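Local coordinates for protein transketolase (Campylobacter jejuni, PDB 3L84) that belongs to the transketolase family of thiamine diphosphate-binding proteins and forms a two-subunit assembly from chains with three consecutive domains, at residues M128-A133 / F401-F407; L365-T371 / F410-F414; K432-F436 / A486-P492. One frame throughout, in Å; residues are numbered along the deposited sequence.

Contact 1: M128-A133 / F401-F407; sequences MAAKKA and FARYGIF
Two domains of the transketolase fold meet here through a helix-helix interface, where helix 118-137 of the thiamine diphosphate binding domain packs against the end of helix 391-404 and the turn after it in the pyrimidine binding domain. Alanines on the first helix are consistent with the close approach: the CA atoms of Ala129 and Phe401 are 5.4 Å apart. The methyl group of Ala129 sits over the face of the Phe401 ring in a CH-pi contact, its CB 3.9 Å from the ring centroid and 13° off the normal. The same methyl meets Tyr404, with Ala129 CB 3.7 Å from Tyr404 CD1, so one methyl is lodged among the rings of Phe401, Tyr404 and Phe407. Tyr404 holds CG opposite its backbone N (chi1 -172°), which lays the ring along the helix from Ala129 to Ala133; Ala133 CB comes within 3.6 Å of Tyr404 CE2. Beyond the ring, the hydroxyl is hydrogen-bonded to His144, while Arg60 forms a cation-pi pair with the tyrosine. After the helix end at Gly405, Phe407 turns back toward the interface. Its edge faces Ala133 N, and its CE2 lies 3.4 Å from Ala129 O, a carbonyl already bonded to Ala133 N within the helix. The aliphatic part of Lys132 crosses this ring at a slant, while its NZ bonds to Val380 O and Gly382 O; Lys132 CG is 3.7 Å from Phe407 CE1.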
HETATM    1  N   MSE A 128      12.838  18.224   4.187  1.00  5.83           N
HETATM    2  CA  MSE A 128      11.833  18.931   5.002  1.00  6.45           C
HETATM    3  C   MSE A 128      12.290  19.032   6.446  1.00  6.55           C
HETATM    4  O   MSE A 128      12.124  20.066   7.107  1.00  6.37           O
HETATM    5  CB  MSE A 128      10.507  18.207   4.940  1.00  7.25           C
HETATM    6  CG  MSE A 128       9.822  18.297   3.575  1.00  7.21           C
HETATM    7 SE   MSE A 128       8.081  17.521   3.424  0.60 10.77          SE
HETATM    8  CE  MSE A 128       7.104  18.786   4.530  1.00 11.21           C
ATOM      9  N   ALA A 129      12.802  17.926   6.979  1.00  6.98           N
ATOM     10  CA  ALA A 129      13.330  17.885   8.351  1.00  6.45           C
ATOM     11  C   ALA A 129      14.435  18.917   8.537  1.00  6.52           C
ATOM     12  O   ALA A 129      14.444  19.651   9.505  1.00  7.44           O
ATOM     13  CB  ALA A 129      13.821  16.489   8.718  1.00  7.27           C
ATOM     14  N   ALA A 130      15.311  19.043   7.552  1.00  7.37           N
ATOM     15  CA  ALA A 130      16.390  20.012   7.610  1.00  7.24           C
ATOM     16  C   ALA A 130      15.820  21.439   7.587  1.00  7.94           C
ATOM     17  O   ALA A 130      16.309  22.309   8.308  1.00  7.57           O
ATOM     18  CB  ALA A 130      17.325  19.810   6.430  1.00  7.67           C
ATOM     19  N   LYS A 131      14.813  21.700   6.748  1.00  6.95           N
ATOM     20  CA  LYS A 131      14.177  23.005   6.805  1.00  7.68           C
ATOM     21  C   LYS A 131      13.564  23.322   8.165  1.00  6.64           C
ATOM     22  O   LYS A 131      13.679  24.471   8.646  1.00  7.25           O
ATOM     23  CB  LYS A 131      13.127  23.159   5.705  1.00  8.20           C
ATOM     24  CG  LYS A 131      13.713  23.272   4.306  1.00  7.86           C
ATOM     25  CD  LYS A 131      14.614  24.468   4.075  1.00 10.72           C
ATOM     26  CE  LYS A 131      15.040  24.601   2.608  1.00  9.86           C
ATOM     27  NZ  LYS A 131      15.809  25.845   2.357  1.00 14.36           N
ATOM     28  N   LYS A 132      12.940  22.330   8.816  1.00  6.19           N
ATOM     29  CA  LYS A 132      12.410  22.564  10.136  1.00  6.85           C
ATOM     30  C   LYS A 132      13.529  22.745  11.158  1.00  6.61           C
ATOM     31  O   LYS A 132      13.446  23.623  12.048  1.00  7.02           O
ATOM     32  CB  LYS A 132      11.473  21.438  10.563  1.00  7.24           C
ATOM     33  CG  LYS A 132      10.800  21.668  11.922  1.00  7.48           C
ATOM     34  CD  LYS A 132       9.966  22.963  11.940  1.00  7.84           C
ATOM     35  CE  LYS A 132       9.357  23.269  13.301  1.00  8.57           C
ATOM     36  NZ  LYS A 132       8.640  24.571  13.316  1.00  8.91           N
ATOM     37  N   ALA A 133      14.597  21.976  11.029  1.00  6.63           N
ATOM     38  CA  ALA A 133      15.750  22.134  11.910  1.00  7.15           C
ATOM     39  C   ALA A 133      16.337  23.545  11.765  1.00  7.80           C
ATOM     40  O   ALA A 133      16.754  24.163  12.756  1.00  8.25           O
ATOM     41  CB  ALA A 133      16.816  21.064  11.603  1.00  7.02           C
ATOM     42  N   PHE A 401      12.136  12.053   9.045  1.00  5.32           N
ATOM     43  CA  PHE A 401      12.087  12.927  10.216  1.00  5.70           C
ATOM     44  C   PHE A 401      12.595  12.177  11.430  1.00  5.64           C
ATOM     45  O   PHE A 401      13.315  12.738  12.260  1.00  6.82           O
ATOM     46  CB  PHE A 401      10.676  13.474  10.511  1.00  5.67           C
ATOM     47  CG  PHE A 401      10.313  14.759   9.803  1.00  5.75           C
ATOM     48  CD1 PHE A 401       9.856  14.778   8.509  1.00  7.45           C
ATOM     49  CD2 PHE A 401      10.449  15.971  10.480  1.00  7.18           C
ATOM     50  CE1 PHE A 401       9.524  15.973   7.888  1.00  8.01           C
ATOM     51  CE2 PHE A 401      10.112  17.176   9.861  1.00  6.33           C
ATOM     52  CZ  PHE A 401       9.639  17.173   8.579  1.00  7.47           C
ATOM     53  N   ALA A 402      12.178  10.934  11.614  1.00  5.79           N
ATOM     54  CA  ALA A 402      12.595  10.145  12.765  1.00  6.36           C
ATOM     55  C   ALA A 402      14.093   9.820  12.778  1.00  7.87           C
ATOM     56  O   ALA A 402      14.667   9.606  13.850  1.00 10.11           O
ATOM     57  CB  ALA A 402      11.759   8.848  12.821  1.00  7.07           C
ATOM     58  N   ARG A 403      14.710   9.772  11.600  1.00  5.92           N
ATOM     59  CA  ARG A 403      16.137   9.534  11.473  1.00  6.64           C
ATOM     60  C   ARG A 403      16.947  10.804  11.494  1.00  7.89           C
ATOM     61  O   ARG A 403      18.176  10.714  11.651  1.00  9.65           O
ATOM     62  CB  ARG A 403      16.448   8.744  10.179  1.00  6.89           C
ATOM     63  CG  ARG A 403      16.021   7.289  10.236  1.00  7.29           C
ATOM     64  CD  ARG A 403      16.942   6.481  11.111  1.00  8.27           C
ATOM     65  NE  ARG A 403      18.294   6.385  10.553  1.00  8.46           N
ATOM     66  CZ  ARG A 403      19.409   6.105  11.217  1.00  9.86           C
ATOM     67  NH1 ARG A 403      19.417   5.942  12.536  1.00 13.83           N
ATOM     68  NH2 ARG A 403      20.541   6.000  10.536  1.00  9.97           N
ATOM     69  N   TYR A 404      16.337  11.981  11.378  1.00  6.62           N
ATOM     70  CA  TYR A 404      17.135  13.198  11.198  1.00  6.67           C
ATOM     71  C   TYR A 404      18.037  13.496  12.381  1.00  6.50           C
ATOM     72  O   TYR A 404      19.192  13.878  12.195  1.00  6.93           O
ATOM     73  CB  TYR A 404      16.204  14.393  10.888  1.00  5.75           C
ATOM     74  CG  TYR A 404      16.952  15.634  10.509  1.00  5.29           C
ATOM     75  CD1 TYR A 404      17.397  15.825   9.226  1.00  6.33           C
ATOM     76  CD2 TYR A 404      17.287  16.589  11.450  1.00  5.42           C
ATOM     77  CE1 TYR A 404      18.125  16.896   8.880  1.00  5.84           C
ATOM     78  CE2 TYR A 404      18.006  17.688  11.123  1.00  6.45           C
ATOM     79  CZ  TYR A 404      18.439  17.862   9.815  1.00  6.12           C
ATOM     80  OH  TYR A 404      19.201  18.971   9.487  1.00  5.58           O
ATOM     81  N   GLY A 405      17.510  13.399  13.593  1.00  6.93           N
ATOM     82  CA  GLY A 405      18.299  13.479  14.808  1.00  6.72           C
ATOM     83  C   GLY A 405      17.600  14.172  15.964  1.00  7.34           C
ATOM     84  O   GLY A 405      18.040  14.020  17.097  1.00  9.55           O
ATOM     85  N   ILE A 406      16.587  14.982  15.699  1.00  6.09           N
ATOM     86  CA  ILE A 406      15.967  15.837  16.710  1.00  6.37           C
ATOM     87  C   ILE A 406      14.421  15.790  16.740  1.00  6.21           C
ATOM     88  O   ILE A 406      13.819  16.539  17.556  1.00  6.85           O
ATOM     89  CB  ILE A 406      16.427  17.303  16.553  1.00  5.93           C
ATOM     90  CG1 ILE A 406      16.099  17.839  15.150  1.00  7.31           C
ATOM     91  CG2 ILE A 406      17.911  17.441  16.918  1.00  7.70           C
ATOM     92  CD1 ILE A 406      16.196  19.383  15.023  1.00  8.63           C
ATOM     93  N   PHE A 407      13.798  14.931  15.950  1.00  6.45           N
ATOM     94  CA  PHE A 407      12.338  14.944  15.793  1.00  6.15           C
ATOM     95  C   PHE A 407      11.667  13.656  16.225  1.00  6.64           C
ATOM     96  O   PHE A 407      12.246  12.564  16.149  1.00  7.62           O
ATOM     97  CB  PHE A 407      11.933  15.239  14.351  1.00  6.99           C
ATOM     98  CG  PHE A 407      12.399  16.572  13.838  1.00  5.93           C
ATOM     99  CD1 PHE A 407      11.942  17.739  14.407  1.00  6.37           C
ATOM    100  CD2 PHE A 407      13.337  16.649  12.838  1.00  5.35           C
ATOM    101  CE1 PHE A 407      12.372  18.970  13.943  1.00  7.51           C
ATOM    102  CE2 PHE A 407      13.785  17.879  12.361  1.00  6.56           C
ATOM    103  CZ  PHE A 407      13.292  19.043  12.960  1.00  7.25           C
TER

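Contact 2: L365-T371 / F410-F414; sequences LGPSNKT and FSATF
Leu365 and Phe414 make the principal apolar contact, a CH-pi interaction in which the CD1 methyl of the leucine stands over the ring centre, 3.5 Å from the Phe414 centroid and 10° off the normal. The two side chains cross at about a right angle, and the second branch reaches the far end of the ring, Leu365 CD2 lying 3.9 Å from Phe414 CZ. Ser368 adds its CB at 3.7 Å from Phe414 CE1. Nearer the start of the strand segment, the methyl of Thr371 packs on the methyl of Ala412, with CG2 and CB 3.6 Å apart, and Thr371 CB also approaches Phe410 CE1. With OG1 between the backbone N and carbonyl carbon (chi1 48°), Thr371 puts CG2 rather than its hydroxyl against the alanine. These contacts seat the short helix 366-369 beside the C-terminal end of strand 408-414, an inner strand of the parallel beta-sheet of the alpha/beta pyrimidine binding domain. At the helix N-terminus, Gly366 N is bonded to Glu187 of the second subunit, which places this edge at the subunit interface. Polar groups approach without any hydrogen bond between the two segments. The Asn369 amide lies against the strand backbone, its ND2 3.3 Å from Thr413 CA, whereas its OD1 is bonded to Thr440 OG1 on the neighbouring strand. Within the helical turn, Asn369 N donates to Leu365 O at 2.8 Å.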
ATOM      1  N   LEU A 365      -6.695  14.730   6.459  1.00  7.41           N
ATOM      2  CA  LEU A 365      -7.838  14.325   7.303  1.00  7.17           C
ATOM      3  C   LEU A 365      -7.735  14.915   8.701  1.00  7.80           C
ATOM      4  O   LEU A 365      -8.384  14.404   9.618  1.00  8.30           O
ATOM      5  CB  LEU A 365      -7.954  12.808   7.369  1.00  8.31           C
ATOM      6  CG  LEU A 365      -8.396  12.115   6.113  1.00  7.07           C
ATOM      7  CD1 LEU A 365      -8.287  10.587   6.280  1.00 10.09           C
ATOM      8  CD2 LEU A 365      -9.833  12.508   5.764  1.00 10.89           C
ATOM      9  N   GLY A 366      -6.981  15.993   8.885  1.00  7.69           N
ATOM     10  CA  GLY A 366      -6.820  16.567  10.219  1.00  7.74           C
ATOM     11  C   GLY A 366      -8.114  16.731  11.020  1.00  7.97           C
ATOM     12  O   GLY A 366      -8.153  16.367  12.202  1.00  7.25           O
ATOM     13  N   PRO A 367      -9.161  17.307  10.417  1.00  7.10           N
ATOM     14  CA  PRO A 367     -10.370  17.548  11.189  1.00  7.99           C
ATOM     15  C   PRO A 367     -11.030  16.265  11.664  1.00  8.33           C
ATOM     16  O   PRO A 367     -11.690  16.268  12.697  1.00 10.91           O
ATOM     17  CB  PRO A 367     -11.280  18.285  10.170  1.00  8.16           C
ATOM     18  CG  PRO A 367     -10.318  18.974   9.274  1.00  8.26           C
ATOM     19  CD  PRO A 367      -9.209  17.986   9.099  1.00  8.42           C
ATOM     20  N   SER A 368     -10.915  15.194  10.894  1.00  8.08           N
ATOM     21  CA  SER A 368     -11.496  13.883  11.244  1.00  8.35           C
ATOM     22  C   SER A 368     -10.583  13.061  12.136  1.00  7.71           C
ATOM     23  O   SER A 368     -11.075  12.337  12.991  1.00  7.18           O
ATOM     24  CB  SER A 368     -11.781  13.077   9.989  1.00  9.18           C
ATOM     25  OG  SER A 368     -12.728  13.723   9.167  1.00 15.03           O
ATOM     26  N   ASN A 369      -9.269  13.135  11.938  1.00  7.07           N
ATOM     27  CA  ASN A 369      -8.312  12.389  12.768  1.00  7.37           C
ATOM     28  C   ASN A 369      -8.062  13.082  14.111  1.00  7.76           C
ATOM     29  O   ASN A 369      -7.442  12.483  14.983  1.00  8.73           O
ATOM     30  CB  ASN A 369      -6.969  12.218  12.074  1.00  7.05           C
ATOM     31  CG  ASN A 369      -6.994  11.391  10.793  1.00  7.30           C
ATOM     32  OD1 ASN A 369      -7.882  10.509  10.583  1.00 10.42           O
ATOM     33  ND2 ASN A 369      -6.035  11.615   9.974  1.00  5.54           N
ATOM     34  N   LYS A 370      -8.490  14.339  14.242  1.00  7.49           N
ATOM     35  CA  LYS A 370      -8.302  15.172  15.437  1.00  8.20           C
ATOM     36  C   LYS A 370      -6.848  15.422  15.772  1.00  7.95           C
ATOM     37  O   LYS A 370      -6.437  15.469  16.957  1.00  9.41           O
ATOM     38  CB  LYS A 370      -9.052  14.592  16.633  1.00  8.77           C
ATOM     39  CG  LYS A 370     -10.538  14.382  16.392  1.00  9.86           C
ATOM     40  CD  LYS A 370     -11.259  15.660  16.041  1.00 11.46           C
ATOM     41  CE  LYS A 370     -12.758  15.442  15.787  1.00 15.64           C
ATOM     42  NZ  LYS A 370     -13.514  15.755  17.026  1.00 21.97           N
ATOM     43  N   THR A 371      -6.039  15.685  14.745  1.00  7.60           N
ATOM     44  CA  THR A 371      -4.612  15.846  14.904  1.00  8.26           C
ATOM     45  C   THR A 371      -4.126  17.288  14.911  1.00  8.60           C
ATOM     46  O   THR A 371      -2.935  17.520  15.107  1.00  9.74           O
ATOM     47  CB  THR A 371      -3.874  15.077  13.758  1.00  9.15           C
ATOM     48  OG1 THR A 371      -4.477  15.408  12.485  1.00  9.80           O
ATOM     49  CG2 THR A 371      -4.014  13.592  13.991  1.00 10.45           C
ATOM     50  N   PHE A 410       4.707  12.110  13.977  1.00  5.50           N
ATOM     51  CA  PHE A 410       3.520  11.265  13.826  1.00  5.59           C
ATOM     52  C   PHE A 410       2.885  11.451  12.469  1.00  5.96           C
ATOM     53  O   PHE A 410       2.884  12.525  11.887  1.00  6.52           O
ATOM     54  CB  PHE A 410       2.465  11.481  14.963  1.00  6.18           C
ATOM     55  CG  PHE A 410       1.749  12.807  14.928  1.00  6.49           C
ATOM     56  CD1 PHE A 410       0.613  12.988  14.126  1.00  6.97           C
ATOM     57  CD2 PHE A 410       2.229  13.875  15.652  1.00  7.51           C
ATOM     58  CE1 PHE A 410      -0.034  14.225  14.104  1.00  8.97           C
ATOM     59  CE2 PHE A 410       1.582  15.105  15.627  1.00  8.68           C
ATOM     60  CZ  PHE A 410       0.452  15.265  14.851  1.00  8.29           C
ATOM     61  N   SER A 411       2.377  10.327  11.935  1.00  5.83           N
ATOM     62  CA  SER A 411       1.643  10.223  10.665  1.00  6.13           C
ATOM     63  C   SER A 411       0.224   9.820  10.961  1.00  6.97           C
ATOM     64  O   SER A 411       0.025   8.868  11.720  1.00  8.90           O
ATOM     65  CB  SER A 411       2.253   9.128   9.769  1.00  7.76           C
ATOM     66  OG  SER A 411       3.613   9.415   9.456  1.00  7.92           O
ATOM     67  N   ALA A 412      -0.774  10.478  10.371  1.00  5.91           N
ATOM     68  CA  ALA A 412      -2.173  10.200  10.663  1.00  5.65           C
ATOM     69  C   ALA A 412      -2.996  10.002   9.424  1.00  5.80           C
ATOM     70  O   ALA A 412      -2.872  10.745   8.443  1.00  6.54           O
ATOM     71  CB  ALA A 412      -2.777  11.313  11.553  1.00  7.12           C
ATOM     72  N   THR A 413      -3.904   9.032   9.493  1.00  5.58           N
ATOM     73  CA  THR A 413      -4.946   8.834   8.491  1.00  6.12           C
ATOM     74  C   THR A 413      -6.026   7.930   9.083  1.00  5.47           C
ATOM     75  O   THR A 413      -5.943   7.511  10.261  1.00  6.94           O
ATOM     76  CB  THR A 413      -4.366   8.252   7.162  1.00  6.76           C
ATOM     77  OG1 THR A 413      -5.405   8.173   6.175  1.00  7.41           O
ATOM     78  CG2 THR A 413      -3.716   6.866   7.344  1.00  8.25           C
ATOM     79  N   PHE A 414      -7.052   7.650   8.315  1.00  5.12           N
ATOM     80  CA  PHE A 414      -8.008   6.631   8.729  1.00  5.60           C
ATOM     81  C   PHE A 414      -7.338   5.276   8.717  1.00  5.93           C
ATOM     82  O   PHE A 414      -6.483   4.964   7.852  1.00  6.53           O
ATOM     83  CB  PHE A 414      -9.180   6.539   7.737  1.00  6.21           C
ATOM     84  CG  PHE A 414     -10.126   7.733   7.705  1.00  8.06           C
ATOM     85  CD1 PHE A 414     -10.376   8.507   8.814  1.00  9.12           C
ATOM     86  CD2 PHE A 414     -10.812   8.044   6.519  1.00 10.70           C
ATOM     87  CE1 PHE A 414     -11.264   9.581   8.760  1.00 11.43           C
ATOM     88  CE2 PHE A 414     -11.706   9.115   6.493  1.00 10.65           C
ATOM     89  CZ  PHE A 414     -11.934   9.852   7.604  1.00 11.40           C
TER

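Contact 3: K432-F436 / A486-P492; sequences KIKHF and ALNADIP
Lys434 reaches across to the end of helix 476-488 and places its ammonium group among backbone carbonyls. Lys434 NZ donates to Ala489 O at 2.7 Å, tilted 34° from the carbonyl plane, and to Ala486 O at 2.8 Å, in the plane of that carbonyl. A water accepts a third bond from Lys434 NZ and donates in turn to Leu487 O. Bends at chi2, chi3 and chi4 curl the chain back to this site from a CB that points away. The carbonyls at a helix C-terminus would be expected to stabilise the positive charge. At the helix end Phe436 CZ packs 3.7 Å from Leu487 CD2; farther along the contact, Pro492 CB presses to 3.3 Å from His435 O, a buried carbonyl with no partner in the model.

The other end is looser and more exposed. Lys432 and Asp490 run alongside each other, pointing the same way, in a long salt bridge of 3.6 Å between NZ and OD2, while Lys432 CE rests on Ile491 CG2. Lys432 is the C' residue of the Schellman motif that ends helix 418-431. The contact brings together the ends of helices 418-431 and 476-488, before strands 436-440 and 493-496, an arrangement typical of parallel alpha/beta folds.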
ATOM      1  N   LYS A 432      13.422   0.058  13.582  1.00  6.01           N
ATOM      2  CA  LYS A 432      13.104   0.292  15.007  1.00  6.32           C
ATOM      3  C   LYS A 432      13.179   1.766  15.376  1.00  6.85           C
ATOM      4  O   LYS A 432      13.675   2.125  16.441  1.00 10.36           O
ATOM      5  CB  LYS A 432      13.931  -0.604  15.954  1.00  6.29           C
ATOM      6  CG  LYS A 432      13.843  -2.069  15.638  1.00  8.74           C
ATOM      7  CD  LYS A 432      14.734  -2.886  16.584  1.00 11.05           C
ATOM      8  CE  LYS A 432      14.213  -3.029  17.921  1.00 15.11           C
ATOM      9  NZ  LYS A 432      15.057  -4.062  18.692  1.00 18.76           N
ATOM     10  N   ILE A 433      12.669   2.621  14.487  1.00  6.26           N
ATOM     11  CA  ILE A 433      12.630   4.050  14.743  1.00  6.47           C
ATOM     12  C   ILE A 433      11.421   4.477  15.521  1.00  6.15           C
ATOM     13  O   ILE A 433      10.383   3.784  15.574  1.00  7.14           O
ATOM     14  CB  ILE A 433      12.706   4.894  13.466  1.00  6.51           C
ATOM     15  CG1 ILE A 433      11.669   4.478  12.436  1.00  7.43           C
ATOM     16  CG2 ILE A 433      14.101   4.813  12.850  1.00  9.46           C
ATOM     17  CD1 ILE A 433      11.326   5.520  11.350  1.00  8.46           C
ATOM     18  N   LYS A 434      11.524   5.629  16.175  1.00  6.44           N
ATOM     19  CA  LYS A 434      10.445   6.208  16.958  1.00  6.28           C
ATOM     20  C   LYS A 434       9.585   7.106  16.077  1.00  6.99           C
ATOM     21  O   LYS A 434       9.848   8.287  15.884  1.00  8.09           O
ATOM     22  CB  LYS A 434      10.988   6.904  18.203  1.00  7.05           C
ATOM     23  CG  LYS A 434      11.803   6.031  19.077  1.00  8.77           C
ATOM     24  CD  LYS A 434      11.213   4.631  19.367  1.00  9.50           C
ATOM     25  CE  LYS A 434       9.882   4.669  20.058  1.00 10.59           C
ATOM     26  NZ  LYS A 434      10.016   5.281  21.477  1.00  8.88           N
ATOM     27  N   HIS A 435       8.574   6.494  15.483  1.00  6.71           N
ATOM     28  CA  HIS A 435       7.649   7.123  14.534  1.00  6.13           C
ATOM     29  C   HIS A 435       6.283   6.579  14.925  1.00  6.13           C
ATOM     30  O   HIS A 435       6.110   5.362  15.106  1.00  6.86           O
ATOM     31  CB  HIS A 435       8.028   6.702  13.109  1.00  6.74           C
ATOM     32  CG  HIS A 435       7.119   7.173  12.006  1.00  6.34           C
ATOM     33  ND1 HIS A 435       7.407   6.906  10.682  1.00  5.88           N
ATOM     34  CD2 HIS A 435       5.950   7.859  11.995  1.00  6.16           C
ATOM     35  CE1 HIS A 435       6.439   7.393   9.912  1.00  6.11           C
ATOM     36  NE2 HIS A 435       5.536   7.979  10.692  1.00  6.56           N
ATOM     37  N   PHE A 436       5.339   7.482  15.184  1.00  5.60           N
ATOM     38  CA  PHE A 436       4.026   7.100  15.720  1.00  5.58           C
ATOM     39  C   PHE A 436       2.963   7.217  14.647  1.00  5.99           C
ATOM     40  O   PHE A 436       2.906   8.199  13.917  1.00  6.76           O
ATOM     41  CB  PHE A 436       3.705   8.001  16.928  1.00  6.01           C
ATOM     42  CG  PHE A 436       4.845   8.077  17.905  1.00  6.22           C
ATOM     43  CD1 PHE A 436       5.171   7.001  18.678  1.00  7.26           C
ATOM     44  CD2 PHE A 436       5.640   9.191  17.981  1.00  7.58           C
ATOM     45  CE1 PHE A 436       6.238   7.032  19.513  1.00  8.22           C
ATOM     46  CE2 PHE A 436       6.732   9.222  18.847  1.00  8.99           C
ATOM     47  CZ  PHE A 436       7.046   8.142  19.573  1.00  8.03           C
ATOM     48  N   ALA A 486       4.676   3.839  24.520  1.00  6.29           N
ATOM     49  CA  ALA A 486       5.211   4.080  23.184  1.00  6.82           C
ATOM     50  C   ALA A 486       6.432   4.997  23.199  1.00  6.55           C
ATOM     51  O   ALA A 486       7.403   4.755  22.463  1.00  6.87           O
ATOM     52  CB  ALA A 486       4.156   4.684  22.294  1.00  7.74           C
ATOM     53  N   LEU A 487       6.423   6.041  24.028  1.00  5.96           N
ATOM     54  CA  LEU A 487       7.579   6.941  24.077  1.00  6.50           C
ATOM     55  C   LEU A 487       8.806   6.284  24.636  1.00  7.22           C
ATOM     56  O   LEU A 487       9.891   6.678  24.252  1.00  8.59           O
ATOM     57  CB  LEU A 487       7.244   8.218  24.850  1.00  7.17           C
ATOM     58  CG  LEU A 487       6.244   9.090  24.136  1.00  7.32           C
ATOM     59  CD1 LEU A 487       5.726  10.141  25.105  1.00 12.00           C
ATOM     60  CD2 LEU A 487       6.733   9.801  22.903  1.00 10.73           C
ATOM     61  N   ASN A 488       8.667   5.313  25.536  1.00  6.96           N
ATOM     62  CA  ASN A 488       9.776   4.601  26.156  1.00  8.74           C
ATOM     63  C   ASN A 488      10.215   3.374  25.371  1.00  7.45           C
ATOM     64  O   ASN A 488      11.285   2.809  25.608  1.00  7.88           O
ATOM     65  CB  ASN A 488       9.460   4.170  27.599  1.00  9.74           C
ATOM     66  CG  ASN A 488       9.568   5.305  28.629  1.00 15.29           C
ATOM     67  OD1 ASN A 488       9.029   5.182  29.723  1.00 24.51           O
ATOM     68  ND2 ASN A 488      10.303   6.340  28.315  1.00 21.27           N
ATOM     69  N   ALA A 489       9.404   2.941  24.409  1.00  6.05           N
ATOM     70  CA  ALA A 489       9.657   1.717  23.660  1.00  6.32           C
ATOM     71  C   ALA A 489      10.784   1.881  22.670  1.00  6.67           C
ATOM     72  O   ALA A 489      11.205   2.999  22.350  1.00  8.36           O
ATOM     73  CB  ALA A 489       8.399   1.276  22.894  1.00  7.29           C
ATOM     74  N   ASP A 490      11.322   0.761  22.214  1.00  6.74           N
ATOM     75  CA  ASP A 490      12.422   0.765  21.261  1.00  7.68           C
ATOM     76  C   ASP A 490      11.969   0.510  19.832  1.00  6.85           C
ATOM     77  O   ASP A 490      12.826   0.274  18.965  1.00  7.61           O
ATOM     78  CB  ASP A 490      13.538  -0.212  21.693  1.00  9.21           C
ATOM     79  CG  ASP A 490      13.146  -1.642  21.623  1.00 11.87           C
ATOM     80  OD1 ASP A 490      11.969  -1.991  21.417  1.00 17.36           O
ATOM     81  OD2 ASP A 490      14.095  -2.492  21.789  1.00 22.47           O
ATOM     82  N   ILE A 491      10.668   0.535  19.584  1.00  6.10           N
ATOM     83  CA  ILE A 491      10.080   0.209  18.281  1.00  6.25           C
ATOM     84  C   ILE A 491       8.939   1.180  18.044  1.00  5.72           C
ATOM     85  O   ILE A 491       8.428   1.787  19.007  1.00  6.76           O
ATOM     86  CB  ILE A 491       9.567  -1.254  18.265  1.00  5.71           C
ATOM     87  CG1 ILE A 491       8.673  -1.600  19.473  1.00  7.43           C
ATOM     88  CG2 ILE A 491      10.738  -2.265  18.127  1.00  5.88           C
ATOM     89  CD1 ILE A 491       8.029  -2.986  19.384  1.00  8.96           C
ATOM     90  N   PRO A 492       8.495   1.355  16.797  1.00  5.20           N
ATOM     91  CA  PRO A 492       7.349   2.201  16.520  1.00  5.93           C
ATOM     92  C   PRO A 492       6.041   1.643  17.014  1.00  6.17           C
ATOM     93  O   PRO A 492       5.902   0.468  17.334  1.00  6.06           O
ATOM     94  CB  PRO A 492       7.326   2.279  15.012  1.00  5.91           C
ATOM     95  CG  PRO A 492       8.004   1.034  14.563  1.00  4.46           C
ATOM     96  CD  PRO A 492       9.064   0.769  15.573  1.00  4.79           C
TER
HETATM   97  O   HOH W   1      10.351   8.021  21.705  1.00  9.38           O

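The three contacts have centres 16 to 20 Å apart and all involve the pyrimidine binding domain. Contact 1 ties its helix 391-404 to helix 118-137 of the thiamine diphosphate binding domain, while contacts 2 and 3 lie wholly within it, about its parallel sheet. Along the chain, contacts 1 and 2 interleave, 365-371 falling between the two segments of contact 1; contact 3 follows both. Contacts 2 and 3 meet where strands 408-414 and 436-440 are neighbours: Ser411 N lies 3.0 Å from Phe436 O, a probable hydrogen bond. Ala402 packs on Ile433 between contacts 1 and 3. One sheet and its helices thus connect the domain interface with the subunit interface beside contact 2.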